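Local coordinates for CCHC-type domain-containing protein (Trypanosoma brucei brucei, PDB 7C45) that binds RNA and probably acts as a 3'-5' exoribonuclease of the RNase D type, trimming guide RNAs in the trypanosome, at residues 85-88 against 89-92; 220-223 against 224-228. All coordinates share one frame; numbering follows the deposited sequence.

Contact 1 (85-88 against 89-92)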
loop_
_atom_site.group_PDB
_atom_site.type_symbol
_atom_site.label_atom_id
_atom_site.label_comp_id
_atom_site.label_asym_id
_atom_site.label_seq_id
_atom_site.Cartn_x
_atom_site.Cartn_y
_atom_site.Cartn_z
ATOM N N LYS A 85 4.643 14.342 18.856
ATOM C CA LYS A 85 4.018 15.433 19.601
ATOM C C LYS A 85 2.747 15.961 18.938
ATOM O O LYS A 85 1.656 15.873 19.507
ATOM C CB LYS A 85 5.029 16.568 19.799
ATOM N N ASP A 86 2.863 16.494 17.731
ATOM C CA ASP A 86 1.675 16.922 17.001
ATOM C C ASP A 86 1.193 15.907 15.970
ATOM O O ASP A 86 -0.005 15.895 15.646
ATOM C CB ASP A 86 1.924 18.277 16.312
ATOM C CG ASP A 86 1.879 19.453 17.290
ATOM O OD1 ASP A 86 1.475 19.256 18.460
ATOM O OD2 ASP A 86 2.234 20.574 16.876
ATOM N N MET A 87 2.066 15.027 15.474
ATOM C CA MET A 87 1.599 14.069 14.470
ATOM C C MET A 87 0.531 13.132 15.025
ATOM O O MET A 87 -0.316 12.649 14.264
ATOM C CB MET A 87 2.772 13.260 13.908
ATOM C CG MET A 87 3.665 14.029 12.962
ATOM S SD MET A 87 2.864 14.382 11.372
ATOM C CE MET A 87 2.755 12.741 10.675
ATOM N N GLN A 88 0.545 12.854 16.332
ATOM C CA GLN A 88 -0.419 11.894 16.875
ATOM C C GLN A 88 -1.851 12.379 16.686
ATOM O O GLN A 88 -2.761 11.581 16.444
ATOM C CB GLN A 88 -0.135 11.619 18.353
ATOM C CG GLN A 88 -0.244 12.821 19.260
ATOM C CD GLN A 88 0.175 12.509 20.680
ATOM O OE1 GLN A 88 -0.095 11.420 21.191
ATOM N NE2 GLN A 88 0.848 13.463 21.328
ATOM N N SER A 89 -2.071 13.688 16.777
ATOM C CA SER A 89 -3.424 14.200 16.635
ATOM C C SER A 89 -3.934 14.018 15.210
ATOM O O SER A 89 -5.089 13.659 14.987
ATOM C CB SER A 89 -3.450 15.670 17.038
ATOM O OG SER A 89 -4.712 16.223 16.792
ATOM N N LEU A 90 -3.081 14.271 14.239
ATOM C CA LEU A 90 -3.445 14.066 12.854
ATOM C C LEU A 90 -3.670 12.583 12.560
ATOM O O LEU A 90 -4.616 12.212 11.853
ATOM C CB LEU A 90 -2.329 14.661 12.013
ATOM C CG LEU A 90 -2.205 14.765 10.521
ATOM C CD1 LEU A 90 -1.041 15.689 10.307
ATOM C CD2 LEU A 90 -1.894 13.409 9.984
ATOM N N LEU A 91 -2.792 11.722 13.069
ATOM C CA LEU A 91 -2.971 10.297 12.806
ATOM C C LEU A 91 -4.257 9.777 13.431
ATOM O O LEU A 91 -4.882 8.870 12.882
ATOM C CB LEU A 91 -1.758 9.507 13.301
ATOM C CG LEU A 91 -0.425 9.843 12.619
ATOM C CD1 LEU A 91 0.791 9.339 13.386
ATOM C CD2 LEU A 91 -0.439 9.277 11.213
ATOM N N SER A 92 -4.694 10.365 14.537
ATOM C CA SER A 92 -5.892 9.950 15.254
ATOM C C SER A 92 -7.183 10.573 14.731
ATOM O O SER A 92 -8.260 10.170 15.186
ATOM C CB SER A 92 -5.769 10.300 16.752
ATOM O OG SER A 92 -4.575 9.791 17.293
#

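Contact 2 (220-223 against 224-228)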
loop_
_atom_site.group_PDB
_atom_site.type_symbol
_atom_site.label_atom_id
_atom_site.label_comp_id
_atom_site.label_asym_id
_atom_site.label_seq_id
_atom_site.Cartn_x
_atom_site.Cartn_y
_atom_site.Cartn_z
ATOM N N ALA A 220 -10.322 -0.945 9.312
ATOM C CA ALA A 220 -10.403 -0.628 10.737
ATOM C C ALA A 220 -10.252 -1.880 11.585
ATOM O O ALA A 220 -9.682 -1.821 12.676
ATOM C CB ALA A 220 -11.714 0.061 11.077
ATOM N N GLN A 221 -10.762 -3.014 11.100
ATOM C CA GLN A 221 -10.575 -4.270 11.816
ATOM C C GLN A 221 -9.096 -4.637 11.894
ATOM O O GLN A 221 -8.630 -5.142 12.916
ATOM C CB GLN A 221 -11.361 -5.381 11.121
ATOM C CG GLN A 221 -11.315 -6.737 11.824
ATOM C CD GLN A 221 -11.815 -6.653 13.251
ATOM O OE1 GLN A 221 -11.033 -6.748 14.199
ATOM N NE2 GLN A 221 -13.120 -6.451 13.413
ATOM N N TYR A 222 -8.363 -4.437 10.803
ATOM C CA TYR A 222 -6.921 -4.698 10.816
ATOM C C TYR A 222 -6.206 -3.788 11.802
ATOM O O TYR A 222 -5.283 -4.226 12.509
ATOM C CB TYR A 222 -6.342 -4.538 9.414
ATOM C CG TYR A 222 -6.488 -5.802 8.630
ATOM C CD1 TYR A 222 -5.648 -6.878 8.866
ATOM C CD2 TYR A 222 -7.478 -5.933 7.671
ATOM C CE1 TYR A 222 -5.806 -8.069 8.181
ATOM C CE2 TYR A 222 -7.643 -7.124 6.971
ATOM C CZ TYR A 222 -6.802 -8.188 7.224
ATOM O OH TYR A 222 -6.956 -9.385 6.548
ATOM N N VAL A 223 -6.615 -2.517 11.869
ATOM C CA VAL A 223 -5.967 -1.612 12.819
ATOM C C VAL A 223 -6.292 -2.030 14.252
ATOM O O VAL A 223 -5.437 -1.978 15.134
ATOM C CB VAL A 223 -6.353 -0.145 12.535
ATOM C CG1 VAL A 223 -5.730 0.789 13.579
ATOM C CG2 VAL A 223 -5.862 0.268 11.149
ATOM N N GLU A 224 -7.528 -2.469 14.507
ATOM C CA GLU A 224 -7.859 -2.968 15.841
ATOM C C GLU A 224 -7.001 -4.166 16.209
ATOM O O GLU A 224 -6.611 -4.337 17.367
ATOM C CB GLU A 224 -9.334 -3.352 15.905
ATOM C CG GLU A 224 -10.286 -2.176 15.923
ATOM C CD GLU A 224 -10.138 -1.342 17.179
ATOM O OE1 GLU A 224 -10.291 -1.901 18.291
ATOM O OE2 GLU A 224 -9.853 -0.133 17.045
ATOM N N HIS A 225 -6.732 -5.031 15.241
ATOM C CA HIS A 225 -5.983 -6.254 15.506
ATOM C C HIS A 225 -4.504 -5.957 15.756
ATOM O O HIS A 225 -3.888 -6.555 16.649
ATOM C CB HIS A 225 -6.151 -7.210 14.327
ATOM C CG HIS A 225 -5.701 -8.608 14.606
ATOM N ND1 HIS A 225 -4.374 -8.986 14.588
ATOM C CD2 HIS A 225 -6.407 -9.722 14.915
ATOM C CE1 HIS A 225 -4.287 -10.274 14.867
ATOM N NE2 HIS A 225 -5.504 -10.740 15.078
ATOM N N TYR A 226 -3.927 -5.014 15.000
ATOM C CA TYR A 226 -2.478 -4.835 14.966
ATOM C C TYR A 226 -1.988 -3.670 15.811
ATOM O O TYR A 226 -0.795 -3.605 16.104
ATOM C CB TYR A 226 -2.005 -4.680 13.502
ATOM C CG TYR A 226 -1.932 -6.025 12.834
ATOM C CD1 TYR A 226 -3.047 -6.557 12.206
ATOM C CD2 TYR A 226 -0.783 -6.810 12.920
ATOM C CE1 TYR A 226 -3.008 -7.828 11.623
ATOM C CE2 TYR A 226 -0.728 -8.086 12.344
ATOM C CZ TYR A 226 -1.848 -8.597 11.702
ATOM O OH TYR A 226 -1.808 -9.862 11.137
ATOM N N ALA A 227 -2.872 -2.772 16.228
ATOM C CA ALA A 227 -2.497 -1.614 17.042
ATOM C C ALA A 227 -2.967 -1.854 18.474
ATOM O O ALA A 227 -3.958 -1.282 18.921
ATOM C CB ALA A 227 -3.090 -0.333 16.473
ATOM N N VAL A 228 -2.215 -2.679 19.204
ATOM C CA VAL A 228 -2.578 -3.113 20.552
ATOM C C VAL A 228 -1.500 -2.785 21.576
ATOM O O VAL A 228 -1.512 -3.343 22.677
ATOM C CB VAL A 228 -2.903 -4.617 20.604
ATOM C CG1 VAL A 228 -4.146 -4.943 19.768
ATOM C CG2 VAL A 228 -1.692 -5.446 20.156
HETATM O O HOH W 1 -9.541 0.528 14.387
#

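Contact 1 (85-88 against 89-92)
Ser92 folds back on the helix that carries it and grips the carbonyl oxygen of Gln88 twice, a clear case of a serine returning its hydroxyl to the preceding turn. Ser92 OG donates to Gln88 O over 2.7 Å, while the backbone Ser92 N reaches the same oxygen at 3.0 Å from the other face of the carbonyl plane. The hydroxyl gets there because it stands beside its own backbone N, opposite the carbonyl carbon (chi1 -53°). One residue back, Leu91 N gives Met87 O a straighter helical bond of 2.9 Å, and Leu91 CG rests 3.3 Å from that same Met87 O. The apolar contacts are at van der Waals range or just beyond: Met87 SD lies 4.3 Å from Leu90 CD1, and Met87 CB lies 4.4 Å from Leu91 CD1.

Further out, the exposed Gln88 turns its amide back along the helix, where Gln88 NE2 donates to Lys85 O at 3.1 Å, with that oxygen close to the amide plane. Asp86, a zinc ligand in another structure of this protein, stands on the exposed side near Lys26. Met87 and Leu90 press on Leu32 of helix 22-33, Leu90 and Leu91 reach Ile38 and Leu40 of strand 37-44, respectively, and Lys98 of strand 97-100 bonds to Leu90 O, so this part of helix 80-92 lies against both helix and sheet.

Contact 2 (220-223 against 224-228)
The C-terminal end of helix 212-226 provides the second example, a last helical turn from which the chain departs at Ala227. Here Tyr222 and Tyr226, one turn apart, run alongside each other with their hydroxyls at the same end. Tyr226 CE1 meets the edge of the Tyr222 ring, 3.9 Å from Tyr222 CD1, while Tyr222 O lies at the edge of the Tyr226 ring, 3.2 Å from Tyr226 CD1. Tyr226 N also bonds to Tyr222 O at 2.9 Å. The final turn closes with Ala227 N on Val223 O, and Ala227 CB packs 4.1 Å from Val223 CG1. Glu224 CG, placed beside its own backbone N (chi1 -73°), comes within 3.3 Å of Ala220 O, and a bend at chi2 turns the carboxylate toward a water. This water donates to both Ala220 O and Glu224 OE2, at 2.9 and 2.8 Å, and the latter oxygen also forms a salt bridge with Lys117.

Tyr222 OH bonds to Asp237, and Tyr226 OH to Glu235 and the backbone N of Ala236. Two buried aromatic rings thus combine apolar flanks with polar ends tied to residues 235-237, while the lysine probably favours a charged Glu224 carboxylate.

In the fold
Contact 1 ends before contact 2 begins along the chain, and each is a local contact of about two turns in the C-terminal half of its own helix: contact 1 in helix 80-92, contact 2 in helix 212-226. Their centres are about 17 Å apart and their nearest atoms about 8 Å, and they make no direct contact. Contact 1 belongs to the 3'-5' exonuclease fold of the RNase H clan, packed beside the central mixed sheet whose strand 37-44 carries the calcium ligands Asp41 and Glu43. Contact 2 packs against helix 104-114. By nearest atom, contact 1 lies about 15 Å from the bound RNA, and contact 2 lies nearer, at about 8 Å.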